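Local coordinates for chymotrypsin-like serine protease (Equine arteritis virus, PDB 1MBM), which probably cleaves the viral polyprotein as a chymotrypsin-like serine endopeptidase of family S32, at residues A38-L43 with M49-F54; G98-E103 with V118-A123; F60-T65 with L77-P82. All coordinates share one frame; numbering follows the deposited sequence.

In the fold
Contacts 1 and 3 share the first beta-barrel of a chymotrypsin-like fold. Their strands 48-57 and 60-65 are neighbours in its sheet, and the contact centres lie about 16 Å apart. Phe54 and Leu50 of contact 1 touch strand 60-65 of contact 3. The second segment of contact 3, 77-82, belongs to the connection toward the second beta domain. There it meets contact 2, whose centre is about 13 Å away; Pro82 packs on Leu100, and Ala80 on Ala123. Contacts 1 and 2 do not touch, with centres about 26 Å apart. Phe60 of contact 3 lies near, without touching, the likely Ser-His-Asp triad.

Contact 1: A38-L43 with M49-F54; sequences ANMATL and MLTLTF
Met49 meets Thr42 near the turn end of this beta hairpin, made by strands 40-45 and 48-57 of the first chymotrypsin-like barrel. The Met49 CG carbon packs on Thr42 CG2 at 3.6 Å. Leu50 forms a hydrogen-bonded antiparallel pair with Leu43. Leu43 N donates to Leu50 O at 2.8 Å, and Leu50 N returns a bond to Leu43 O. The Leu50 side chain turns to the face shared with Leu43, Ala41 and Leu52, and touches Leu70 and Thr65.

Thr51 sits across from Thr42 in a non-hydrogen-bonded pair. Both threonines hold OG1 beside their own backbone N (chi1 -60° for Thr51, -64° for Thr42). This brings the two hydroxyls within 3.0 Å, Thr42 OG1 to Thr51 OG1, and they share a hydrogen bond. The methyl of Thr51 packs against Met40 CG on the same face. Thr42 also has a backbone bond to Ala10, which ties this edge to strand 6-10, where the barrel closes.

Leu52 pairs with Ala41 through two backbone bonds; the Leu52 N to Ala41 O bond is 2.8 Å long. Leu52 CD1 reaches Leu43 CB at 3.9 Å, and Val28 packs on both leucines. Thr53 and Met40 form a non-hydrogen-bonded pair, with side chains on the same face as Thr42 and Thr51. Thr53 CA lies close to Asn39 O.

Phe54 ends the segment. Phe54 N donates to Asn39 O at 3.1 Å. The same oxygen lies in the ring plane, at the ring edge. Further along that ring, Phe54 CE1 touches the Ala41 CB methyl at 3.8 Å.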
ATOM      1  N   ALA A  38      -0.433 -16.010  16.124  1.00 15.94           N
ATOM      2  CA  ALA A  38      -0.271 -17.421  15.785  1.00 17.28           C
ATOM      3  C   ALA A  38       0.507 -17.604  14.473  1.00 21.34           C
ATOM      4  O   ALA A  38       0.844 -18.727  14.104  1.00 19.84           O
ATOM      5  CB  ALA A  38      -1.615 -18.123  15.727  1.00 17.48           C
ATOM      6  N   ASN A  39       0.788 -16.491  13.787  1.00 22.64           N
ATOM      7  CA  ASN A  39       1.600 -16.458  12.566  1.00 25.41           C
ATOM      8  C   ASN A  39       1.076 -17.240  11.363  1.00 25.98           C
ATOM      9  O   ASN A  39       1.784 -17.399  10.363  1.00 26.61           O
ATOM     10  CB  ASN A  39       3.055 -16.853  12.856  1.00 27.71           C
ATOM     11  CG  ASN A  39       3.947 -15.650  13.125  1.00 34.81           C
ATOM     12  OD1 ASN A  39       4.293 -15.345  14.268  1.00 31.09           O
ATOM     13  ND2 ASN A  39       4.335 -14.971  12.062  1.00 42.58           N
ATOM     14  N   MET A  40      -0.168 -17.700  11.451  1.00 23.48           N
ATOM     15  CA  MET A  40      -0.780 -18.472  10.383  1.00 24.59           C
ATOM     16  C   MET A  40      -1.977 -17.731   9.785  1.00 22.41           C
ATOM     17  O   MET A  40      -2.714 -17.060  10.503  1.00 23.38           O
ATOM     18  CB  MET A  40      -1.216 -19.829  10.921  1.00 26.22           C
ATOM     19  CG  MET A  40      -1.165 -20.941   9.909  1.00 35.89           C
ATOM     20  SD  MET A  40      -1.078 -22.562  10.695  1.00 48.21           S
ATOM     21  CE  MET A  40      -2.688 -22.642  11.521  1.00 43.11           C
ATOM     22  N   ALA A  41      -2.163 -17.846   8.472  1.00 18.79           N
ATOM     23  CA  ALA A  41      -3.289 -17.196   7.808  1.00 14.28           C
ATOM     24  C   ALA A  41      -3.608 -17.831   6.458  1.00 13.11           C
ATOM     25  O   ALA A  41      -2.741 -18.381   5.785  1.00 11.41           O
ATOM     26  CB  ALA A  41      -3.038 -15.712   7.647  1.00 12.53           C
ATOM     27  N   THR A  42      -4.863 -17.727   6.051  1.00 14.14           N
ATOM     28  CA  THR A  42      -5.289 -18.351   4.811  1.00 11.80           C
ATOM     29  C   THR A  42      -5.490 -17.315   3.709  1.00 10.74           C
ATOM     30  O   THR A  42      -6.185 -16.317   3.906  1.00 10.12           O
ATOM     31  CB  THR A  42      -6.572 -19.164   5.041  1.00 13.23           C
ATOM     32  OG1 THR A  42      -6.309 -20.250   5.954  1.00 12.66           O
ATOM     33  CG2 THR A  42      -6.969 -19.871   3.758  1.00  9.37           C
ATOM     34  N   LEU A  43      -4.861 -17.563   2.562  1.00  6.98           N
ATOM     35  CA  LEU A  43      -4.971 -16.709   1.382  1.00  9.52           C
ATOM     36  C   LEU A  43      -6.035 -17.283   0.445  1.00 11.39           C
ATOM     37  O   LEU A  43      -6.095 -18.490   0.216  1.00 12.96           O
ATOM     38  CB  LEU A  43      -3.635 -16.663   0.637  1.00  8.79           C
ATOM     39  CG  LEU A  43      -3.654 -16.125  -0.797  1.00 12.11           C
ATOM     40  CD1 LEU A  43      -3.946 -14.627  -0.789  1.00  9.86           C
ATOM     41  CD2 LEU A  43      -2.330 -16.409  -1.505  1.00 11.51           C
ATOM     42  N   MET A  49      -7.152 -21.778  -2.347  1.00 11.82           N
ATOM     43  CA  MET A  49      -7.230 -21.470  -0.924  1.00 12.22           C
ATOM     44  C   MET A  49      -6.045 -22.189  -0.289  1.00 12.30           C
ATOM     45  O   MET A  49      -5.914 -23.412  -0.415  1.00 14.99           O
ATOM     46  CB  MET A  49      -8.557 -21.943  -0.309  1.00 13.32           C
ATOM     47  CG  MET A  49      -8.713 -21.548   1.160  1.00 12.36           C
ATOM     48  SD  MET A  49     -10.243 -22.090   1.972  1.00 19.22           S
ATOM     49  CE  MET A  49     -10.283 -23.810   1.521  1.00 24.88           C
ATOM     50  N   LEU A  50      -5.178 -21.430   0.372  1.00  8.56           N
ATOM     51  CA  LEU A  50      -3.933 -21.963   0.908  1.00  8.16           C
ATOM     52  C   LEU A  50      -3.610 -21.331   2.257  1.00  9.57           C
ATOM     53  O   LEU A  50      -3.677 -20.113   2.410  1.00  9.32           O
ATOM     54  CB  LEU A  50      -2.797 -21.656  -0.086  1.00  9.97           C
ATOM     55  CG  LEU A  50      -1.380 -22.208   0.102  1.00 11.64           C
ATOM     56  CD1 LEU A  50      -1.389 -23.723   0.245  1.00 11.40           C
ATOM     57  CD2 LEU A  50      -0.483 -21.803  -1.058  1.00 16.58           C
ATOM     58  N   THR A  51      -3.278 -22.158   3.238  1.00  8.67           N
ATOM     59  CA  THR A  51      -2.901 -21.655   4.550  1.00  8.75           C
ATOM     60  C   THR A  51      -1.386 -21.461   4.550  1.00  7.95           C
ATOM     61  O   THR A  51      -0.651 -22.324   4.077  1.00  5.86           O
ATOM     62  CB  THR A  51      -3.345 -22.625   5.643  1.00 10.87           C
ATOM     63  OG1 THR A  51      -4.768 -22.766   5.586  1.00 13.83           O
ATOM     64  CG2 THR A  51      -3.127 -22.016   7.008  1.00 16.24           C
ATOM     65  N   LEU A  52      -0.927 -20.318   5.055  1.00  8.17           N
ATOM     66  CA  LEU A  52       0.492 -19.986   5.046  1.00  9.85           C
ATOM     67  C   LEU A  52       1.039 -19.512   6.397  1.00  8.73           C
ATOM     68  O   LEU A  52       0.294 -19.014   7.227  1.00  9.35           O
ATOM     69  CB  LEU A  52       0.726 -18.873   4.036  1.00  8.82           C
ATOM     70  CG  LEU A  52       0.173 -19.135   2.638  1.00 13.78           C
ATOM     71  CD1 LEU A  52      -0.187 -17.829   1.943  1.00 18.42           C
ATOM     72  CD2 LEU A  52       1.171 -19.918   1.847  1.00 11.29           C
ATOM     73  N   THR A  53       2.352 -19.657   6.575  1.00  8.07           N
ATOM     74  CA  THR A  53       3.073 -19.161   7.752  1.00  9.82           C
ATOM     75  C   THR A  53       3.897 -17.947   7.303  1.00  8.17           C
ATOM     76  O   THR A  53       4.511 -17.981   6.233  1.00  5.77           O
ATOM     77  CB  THR A  53       3.982 -20.272   8.326  1.00 10.14           C
ATOM     78  OG1 THR A  53       3.193 -21.155   9.135  1.00 19.47           O
ATOM     79  CG2 THR A  53       4.978 -19.720   9.324  1.00 21.14           C
ATOM     80  N   PHE A  54       3.929 -16.894   8.119  1.00  4.44           N
ATOM     81  CA  PHE A  54       4.555 -15.636   7.720  1.00  8.57           C
ATOM     82  C   PHE A  54       5.737 -15.187   8.576  1.00  8.86           C
ATOM     83  O   PHE A  54       5.688 -15.236   9.802  1.00 10.96           O
ATOM     84  CB  PHE A  54       3.513 -14.508   7.761  1.00  8.88           C
ATOM     85  CG  PHE A  54       2.436 -14.632   6.724  1.00  9.94           C
ATOM     86  CD1 PHE A  54       1.361 -15.501   6.914  1.00 10.02           C
ATOM     87  CD2 PHE A  54       2.483 -13.868   5.565  1.00 10.05           C
ATOM     88  CE1 PHE A  54       0.359 -15.613   5.954  1.00  7.52           C
ATOM     89  CE2 PHE A  54       1.496 -13.986   4.601  1.00  8.79           C
ATOM     90  CZ  PHE A  54       0.421 -14.866   4.805  1.00  7.05           C
TER

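Contact 2: G98-E103 with V118-A123; sequences GLLSGE and VVQGDA
Leu100 carries this contact, touching Val118 with one methyl and Gln120 with the other. The site lies in the second beta domain of the chymotrypsin-like fold. The two segments are not paired; their nearest CA atoms, those of Leu100 and Val118, are 8.9 Å apart. Side chains alone bridge the gap.

Segment 98-103 starts as the end of strand 94-100, bound to Ala87 through the backbone of Gly98. Leu100, the last residue of that strand, points toward segment 118-123. Its CG is anti to the backbone N (chi1 -176°), which carries the branch across the gap. With chi2 at 119°, far from a staggered value, CD1 is directed to Val118 and CD2 to Gln120. Leu100 CD1 meets Val118 CG1 at 3.6 Å, a purely apolar touch. Leu100 CD2 sits over a face of the Gln120 amide, 3.7 Å from OE1 and 3.8 Å from NE2 of that glutamine. The amide is thus covered by a methyl on this side. Its polar needs are met elsewhere: Gln120 NE2 donates to the carbonyls of Thr83 and Pro86, and OE1 is also hydrogen-bonded. These bonds fix the rotation of the amide. Just past Gln120 the chain reverses in a type II' turn closing at Ala123. Beyond Leu100, Ser101 OG bonds to Val104 O.

Strand 85-91 pairs with both strands 94-100 and 117-120, and its Ala87 touches Leu100, Val118 and Gln120. Val125 of strand 123-132 packs on the same three side chains, while Pro82 and Cys105 also touch Leu100.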
ATOM      1  N   GLY A  98      -2.928   6.946  -4.546  1.00  8.65           N
ATOM      2  CA  GLY A  98      -2.709   7.807  -3.399  1.00  6.25           C
ATOM      3  C   GLY A  98      -1.354   8.494  -3.396  1.00  8.01           C
ATOM      4  O   GLY A  98      -0.543   8.292  -4.304  1.00  9.45           O
ATOM      5  N   LEU A  99      -1.125   9.326  -2.388  1.00  7.48           N
ATOM      6  CA  LEU A  99       0.154  10.009  -2.224  1.00  8.61           C
ATOM      7  C   LEU A  99       1.019   9.159  -1.333  1.00  8.36           C
ATOM      8  O   LEU A  99       0.561   8.673  -0.302  1.00  7.74           O
ATOM      9  CB  LEU A  99      -0.028  11.368  -1.552  1.00 10.38           C
ATOM     10  CG  LEU A  99       1.245  11.965  -0.932  1.00 11.25           C
ATOM     11  CD1 LEU A  99       2.202  12.449  -2.027  1.00 10.40           C
ATOM     12  CD2 LEU A  99       0.922  13.088   0.045  1.00 11.57           C
ATOM     13  N   LEU A 100       2.263   8.960  -1.739  1.00  7.16           N
ATOM     14  CA  LEU A 100       3.204   8.233  -0.916  1.00  9.05           C
ATOM     15  C   LEU A 100       4.458   9.075  -0.712  1.00  8.03           C
ATOM     16  O   LEU A 100       4.974   9.649  -1.658  1.00  7.16           O
ATOM     17  CB  LEU A 100       3.579   6.894  -1.569  1.00 11.63           C
ATOM     18  CG  LEU A 100       4.500   6.044  -0.683  1.00 18.21           C
ATOM     19  CD1 LEU A 100       3.864   4.723  -0.314  1.00 18.14           C
ATOM     20  CD2 LEU A 100       5.883   5.863  -1.282  1.00 16.94           C
ATOM     21  N   SER A 101       4.895   9.185   0.539  1.00  8.24           N
ATOM     22  CA  SER A 101       6.168   9.811   0.908  1.00  9.92           C
ATOM     23  C   SER A 101       6.583   9.177   2.233  1.00 11.38           C
ATOM     24  O   SER A 101       5.793   8.476   2.857  1.00 12.02           O
ATOM     25  CB  SER A 101       6.043  11.326   1.065  1.00  9.93           C
ATOM     26  OG  SER A 101       5.258  11.668   2.197  1.00  4.53           O
ATOM     27  N   GLY A 102       7.811   9.411   2.675  1.00 12.21           N
ATOM     28  CA  GLY A 102       8.250   8.815   3.929  1.00 10.62           C
ATOM     29  C   GLY A 102       7.509   9.414   5.115  1.00  8.13           C
ATOM     30  O   GLY A 102       7.212   8.733   6.089  1.00  7.72           O
ATOM     31  N   GLU A 103       7.177  10.695   5.008  1.00  7.40           N
ATOM     32  CA  GLU A 103       6.542  11.414   6.097  1.00  5.42           C
ATOM     33  C   GLU A 103       5.025  11.289   6.138  1.00  6.70           C
ATOM     34  O   GLU A 103       4.446  11.185   7.219  1.00  4.96           O
ATOM     35  CB  GLU A 103       6.901  12.902   6.021  1.00  6.78           C
ATOM     36  CG  GLU A 103       8.364  13.226   6.261  1.00  6.40           C
ATOM     37  CD  GLU A 103       9.222  13.147   5.002  1.00 17.32           C
ATOM     38  OE1 GLU A 103       8.709  12.788   3.917  1.00 12.51           O
ATOM     39  OE2 GLU A 103      10.428  13.456   5.100  1.00 24.75           O
ATOM     40  N   VAL A 118       1.483  -1.764  -1.640  1.00  6.34           N
ATOM     41  CA  VAL A 118       1.528  -0.389  -2.093  1.00  8.23           C
ATOM     42  C   VAL A 118       2.662  -0.365  -3.115  1.00 10.28           C
ATOM     43  O   VAL A 118       3.803  -0.683  -2.790  1.00 11.67           O
ATOM     44  CB  VAL A 118       1.776   0.589  -0.932  1.00  8.12           C
ATOM     45  CG1 VAL A 118       1.798   2.006  -1.428  1.00  6.39           C
ATOM     46  CG2 VAL A 118       0.710   0.436   0.132  1.00  8.71           C
ATOM     47  N   VAL A 119       2.353  -0.037  -4.363  1.00  7.16           N
ATOM     48  CA  VAL A 119       3.375  -0.134  -5.400  1.00  9.21           C
ATOM     49  C   VAL A 119       3.607   1.163  -6.160  1.00  8.15           C
ATOM     50  O   VAL A 119       2.711   1.994  -6.281  1.00  7.84           O
ATOM     51  CB  VAL A 119       3.078  -1.284  -6.438  1.00  9.93           C
ATOM     52  CG1 VAL A 119       2.740  -2.614  -5.731  1.00 11.66           C
ATOM     53  CG2 VAL A 119       1.968  -0.903  -7.389  1.00 19.50           C
ATOM     54  N   GLN A 120       4.826   1.313  -6.656  1.00  7.62           N
ATOM     55  CA  GLN A 120       5.221   2.433  -7.495  1.00  9.84           C
ATOM     56  C   GLN A 120       5.934   1.787  -8.680  1.00 10.26           C
ATOM     57  O   GLN A 120       6.942   1.108  -8.506  1.00  9.75           O
ATOM     58  CB  GLN A 120       6.154   3.391  -6.737  1.00 10.66           C
ATOM     59  CG  GLN A 120       5.431   4.222  -5.682  1.00 14.47           C
ATOM     60  CD  GLN A 120       6.298   5.297  -5.037  1.00 15.90           C
ATOM     61  OE1 GLN A 120       7.388   5.013  -4.546  1.00 12.24           O
ATOM     62  NE2 GLN A 120       5.795   6.530  -5.016  1.00  8.49           N
ATOM     63  N   GLY A 121       5.390   1.974  -9.875  1.00 10.19           N
ATOM     64  CA  GLY A 121       5.918   1.315 -11.053  1.00 10.44           C
ATOM     65  C   GLY A 121       5.691  -0.182 -10.930  1.00 11.84           C
ATOM     66  O   GLY A 121       4.586  -0.622 -10.627  1.00 11.58           O
ATOM     67  N   ASP A 122       6.749  -0.964 -11.120  1.00 12.52           N
ATOM     68  CA  ASP A 122       6.672  -2.416 -11.013  1.00 15.61           C
ATOM     69  C   ASP A 122       7.206  -2.914  -9.664  1.00 14.16           C
ATOM     70  O   ASP A 122       7.496  -4.103  -9.497  1.00 11.95           O
ATOM     71  CB  ASP A 122       7.451  -3.072 -12.162  1.00 17.74           C
ATOM     72  CG  ASP A 122       8.959  -2.817 -12.083  1.00 28.01           C
ATOM     73  OD1 ASP A 122       9.400  -1.978 -11.268  1.00 34.02           O
ATOM     74  OD2 ASP A 122       9.783  -3.411 -12.812  1.00 36.00           O
ATOM     75  N   ALA A 123       7.328  -2.008  -8.701  1.00 11.05           N
ATOM     76  CA  ALA A 123       7.947  -2.385  -7.443  1.00  9.84           C
ATOM     77  C   ALA A 123       7.079  -2.156  -6.221  1.00 10.42           C
ATOM     78  O   ALA A 123       6.335  -1.183  -6.155  1.00  8.14           O
ATOM     79  CB  ALA A 123       9.278  -1.654  -7.282  1.00 12.57           C
TER

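Contact 3: F60-T65 with L77-P82; sequences FAEAVT and LHFAQP
Phe60 and Phe79 approach from opposite directions, with their CZ atoms nearest. Phe60 CZ lies 3.6 Å from Phe79 CZ and 3.9 Å from Phe79 CE1. The ring planes are steeply inclined, at 77°, with centroids 5.7 Å apart. The meeting is oblique. Phe60 reaches out from strand 60-65 with CG anti to the backbone N (chi1 -173°). Phe79 comes from the connection that leads from the first barrel of the chymotrypsin-like fold toward the second.

Glu62 stands two residues beyond Phe60 on the strand, pointing the same way. Its extended chain brings the carboxylate to the edge of the Phe79 ring. Group and ring are nearly coplanar, with planes 17° apart. Glu62 OE1 lies in the ring plane, 4.0 Å from Phe79 CZ and 4.1 Å from Phe79 CE2. Within its own segment, Phe79 also has Leu77 CG at one face, 4.2 Å above the plane and offset toward the rim.

The surroundings join the two beta domains. Phe60 also touches Leu29 of the first barrel and Val127 of strand 123-132; Phe79 packs on Val124, and Pro142 touches both rings.

No hydrogen bond crosses between the segments. The ring contact is apolar. A carboxylate oxygen at a ring edge faces weakly positive C-H groups, so this approach is probably mildly attractive despite its length. The main charge partner of Glu62 is Arg22, whose NH2 holds OE2 in a salt bridge. OE1 is also hydrogen-bonded outside the two segments, so its contact with the ring is a secondary one.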
ATOM      1  N   PHE A  60       4.917  -5.593   8.354  1.00  4.76           N
ATOM      2  CA  PHE A  60       5.158  -6.202   7.033  1.00  8.25           C
ATOM      3  C   PHE A  60       5.274  -7.719   7.184  1.00  7.38           C
ATOM      4  O   PHE A  60       6.147  -8.191   7.903  1.00  8.26           O
ATOM      5  CB  PHE A  60       6.464  -5.670   6.415  1.00  7.78           C
ATOM      6  CG  PHE A  60       6.693  -6.133   4.993  1.00 10.07           C
ATOM      7  CD1 PHE A  60       7.335  -7.339   4.732  1.00  7.13           C
ATOM      8  CD2 PHE A  60       6.252  -5.364   3.920  1.00  8.73           C
ATOM      9  CE1 PHE A  60       7.553  -7.771   3.420  1.00 11.80           C
ATOM     10  CE2 PHE A  60       6.459  -5.790   2.616  1.00 12.23           C
ATOM     11  CZ  PHE A  60       7.111  -6.994   2.367  1.00 10.18           C
ATOM     12  N   ALA A  61       4.405  -8.475   6.511  1.00  5.42           N
ATOM     13  CA  ALA A  61       4.403  -9.939   6.626  1.00  7.45           C
ATOM     14  C   ALA A  61       4.617 -10.640   5.286  1.00  8.13           C
ATOM     15  O   ALA A  61       3.940 -10.349   4.310  1.00  6.80           O
ATOM     16  CB  ALA A  61       3.101 -10.419   7.262  1.00  5.32           C
ATOM     17  N   GLU A  62       5.548 -11.582   5.247  1.00  9.41           N
ATOM     18  CA  GLU A  62       5.854 -12.285   4.008  1.00  6.15           C
ATOM     19  C   GLU A  62       5.859 -13.797   4.188  1.00  8.12           C
ATOM     20  O   GLU A  62       6.514 -14.319   5.103  1.00  4.67           O
ATOM     21  CB  GLU A  62       7.230 -11.830   3.482  1.00  6.35           C
ATOM     22  CG  GLU A  62       7.823 -12.705   2.385  1.00  6.21           C
ATOM     23  CD  GLU A  62       9.234 -12.260   2.000  1.00  9.61           C
ATOM     24  OE1 GLU A  62       9.400 -11.114   1.562  1.00  8.11           O
ATOM     25  OE2 GLU A  62      10.177 -13.049   2.153  1.00  9.63           O
ATOM     26  N   ALA A  63       5.146 -14.492   3.302  1.00  6.72           N
ATOM     27  CA  ALA A  63       5.151 -15.954   3.267  1.00  6.77           C
ATOM     28  C   ALA A  63       5.718 -16.420   1.943  1.00  8.26           C
ATOM     29  O   ALA A  63       5.646 -15.703   0.940  1.00  8.00           O
ATOM     30  CB  ALA A  63       3.733 -16.506   3.421  1.00  5.45           C
ATOM     31  N   VAL A  64       6.287 -17.619   1.940  1.00  8.91           N
ATOM     32  CA  VAL A  64       6.774 -18.219   0.708  1.00 12.16           C
ATOM     33  C   VAL A  64       6.122 -19.582   0.513  1.00 13.22           C
ATOM     34  O   VAL A  64       5.780 -20.272   1.481  1.00 14.10           O
ATOM     35  CB  VAL A  64       8.316 -18.349   0.651  1.00 13.26           C
ATOM     36  CG1 VAL A  64       8.974 -16.982   0.738  1.00 14.55           C
ATOM     37  CG2 VAL A  64       8.837 -19.286   1.736  1.00 15.39           C
ATOM     38  N   THR A  65       5.889 -19.929  -0.745  1.00  9.17           N
ATOM     39  CA  THR A  65       5.333 -21.223  -1.105  1.00 10.00           C
ATOM     40  C   THR A  65       5.869 -21.546  -2.493  1.00  9.89           C
ATOM     41  O   THR A  65       6.816 -20.905  -2.942  1.00 10.42           O
ATOM     42  CB  THR A  65       3.767 -21.251  -0.997  1.00  9.07           C
ATOM     43  OG1 THR A  65       3.274 -22.488  -1.508  1.00 12.85           O
ATOM     44  CG2 THR A  65       3.107 -20.224  -1.889  1.00  7.33           C
ATOM     45  N   LEU A  77       8.660 -10.117  -8.162  1.00  8.24           N
ATOM     46  CA  LEU A  77       8.693  -9.250  -6.987  1.00 10.00           C
ATOM     47  C   LEU A  77       9.930  -8.370  -6.979  1.00 10.48           C
ATOM     48  O   LEU A  77      11.045  -8.883  -6.967  1.00  9.42           O
ATOM     49  CB  LEU A  77       8.679 -10.087  -5.701  1.00  9.34           C
ATOM     50  CG  LEU A  77       8.673  -9.317  -4.374  1.00 14.07           C
ATOM     51  CD1 LEU A  77       7.504  -8.350  -4.312  1.00  9.62           C
ATOM     52  CD2 LEU A  77       8.625 -10.258  -3.176  1.00 14.44           C
ATOM     53  N   HIS A  78       9.733  -7.052  -6.992  1.00  8.04           N
ATOM     54  CA  HIS A  78      10.832  -6.103  -6.836  1.00  9.88           C
ATOM     55  C   HIS A  78      10.505  -5.195  -5.651  1.00  9.57           C
ATOM     56  O   HIS A  78       9.418  -4.631  -5.584  1.00 11.21           O
ATOM     57  CB  HIS A  78      11.023  -5.231  -8.088  1.00  9.89           C
ATOM     58  CG  HIS A  78      11.301  -6.005  -9.339  1.00 14.43           C
ATOM     59  ND1 HIS A  78      12.475  -6.699  -9.541  1.00 14.36           N
ATOM     60  CD2 HIS A  78      10.561  -6.181 -10.462  1.00 10.78           C
ATOM     61  CE1 HIS A  78      12.441  -7.277 -10.728  1.00 14.75           C
ATOM     62  NE2 HIS A  78      11.292  -6.978 -11.307  1.00 12.80           N
ATOM     63  N   PHE A  79      11.419  -5.081  -4.696  1.00  8.10           N
ATOM     64  CA  PHE A  79      11.243  -4.126  -3.614  1.00  8.90           C
ATOM     65  C   PHE A  79      11.966  -2.839  -4.012  1.00 11.51           C
ATOM     66  O   PHE A  79      13.010  -2.890  -4.672  1.00  8.72           O
ATOM     67  CB  PHE A  79      11.813  -4.671  -2.307  1.00 12.02           C
ATOM     68  CG  PHE A  79      10.943  -5.711  -1.644  1.00 15.64           C
ATOM     69  CD1 PHE A  79       9.572  -5.645  -1.744  1.00  7.27           C
ATOM     70  CD2 PHE A  79      11.510  -6.751  -0.919  1.00 18.14           C
ATOM     71  CE1 PHE A  79       8.753  -6.607  -1.121  1.00 12.33           C
ATOM     72  CE2 PHE A  79      10.717  -7.707  -0.304  1.00 16.97           C
ATOM     73  CZ  PHE A  79       9.337  -7.637  -0.404  1.00 11.22           C
ATOM     74  N   ALA A  80      11.415  -1.693  -3.625  1.00 10.58           N
ATOM     75  CA  ALA A  80      12.064  -0.409  -3.899  1.00 14.03           C
ATOM     76  C   ALA A  80      11.800   0.590  -2.782  1.00 11.48           C
ATOM     77  O   ALA A  80      10.760   0.544  -2.117  1.00 12.39           O
ATOM     78  CB  ALA A  80      11.614   0.170  -5.243  1.00 13.56           C
ATOM     79  N   GLN A  81      12.745   1.499  -2.589  1.00  9.21           N
ATOM     80  CA  GLN A  81      12.618   2.546  -1.590  1.00 11.11           C
ATOM     81  C   GLN A  81      11.448   3.449  -1.985  1.00  9.70           C
ATOM     82  O   GLN A  81      11.143   3.593  -3.170  1.00 10.03           O
ATOM     83  CB  GLN A  81      13.919   3.366  -1.509  1.00 11.83           C
ATOM     84  CG  GLN A  81      14.014   4.507  -2.514  1.00 13.77           C
ATOM     85  CD  GLN A  81      15.085   5.532  -2.151  1.00 20.48           C
ATOM     86  OE1 GLN A  81      16.248   5.183  -1.999  1.00 13.18           O
ATOM     87  NE2 GLN A  81      14.686   6.793  -2.015  1.00 19.94           N
ATOM     88  N   PRO A  82      10.752   4.005  -1.000  1.00 12.10           N
ATOM     89  CA  PRO A  82       9.672   4.947  -1.288  1.00 12.99           C
ATOM     90  C   PRO A  82      10.199   6.176  -2.020  1.00 11.72           C
ATOM     91  O   PRO A  82      11.254   6.712  -1.685  1.00 13.54           O
ATOM     92  CB  PRO A  82       9.170   5.340   0.107  1.00 12.53           C
ATOM     93  CG  PRO A  82      10.309   4.988   1.030  1.00 17.67           C
ATOM     94  CD  PRO A  82      10.877   3.740   0.445  1.00 13.06           C
TER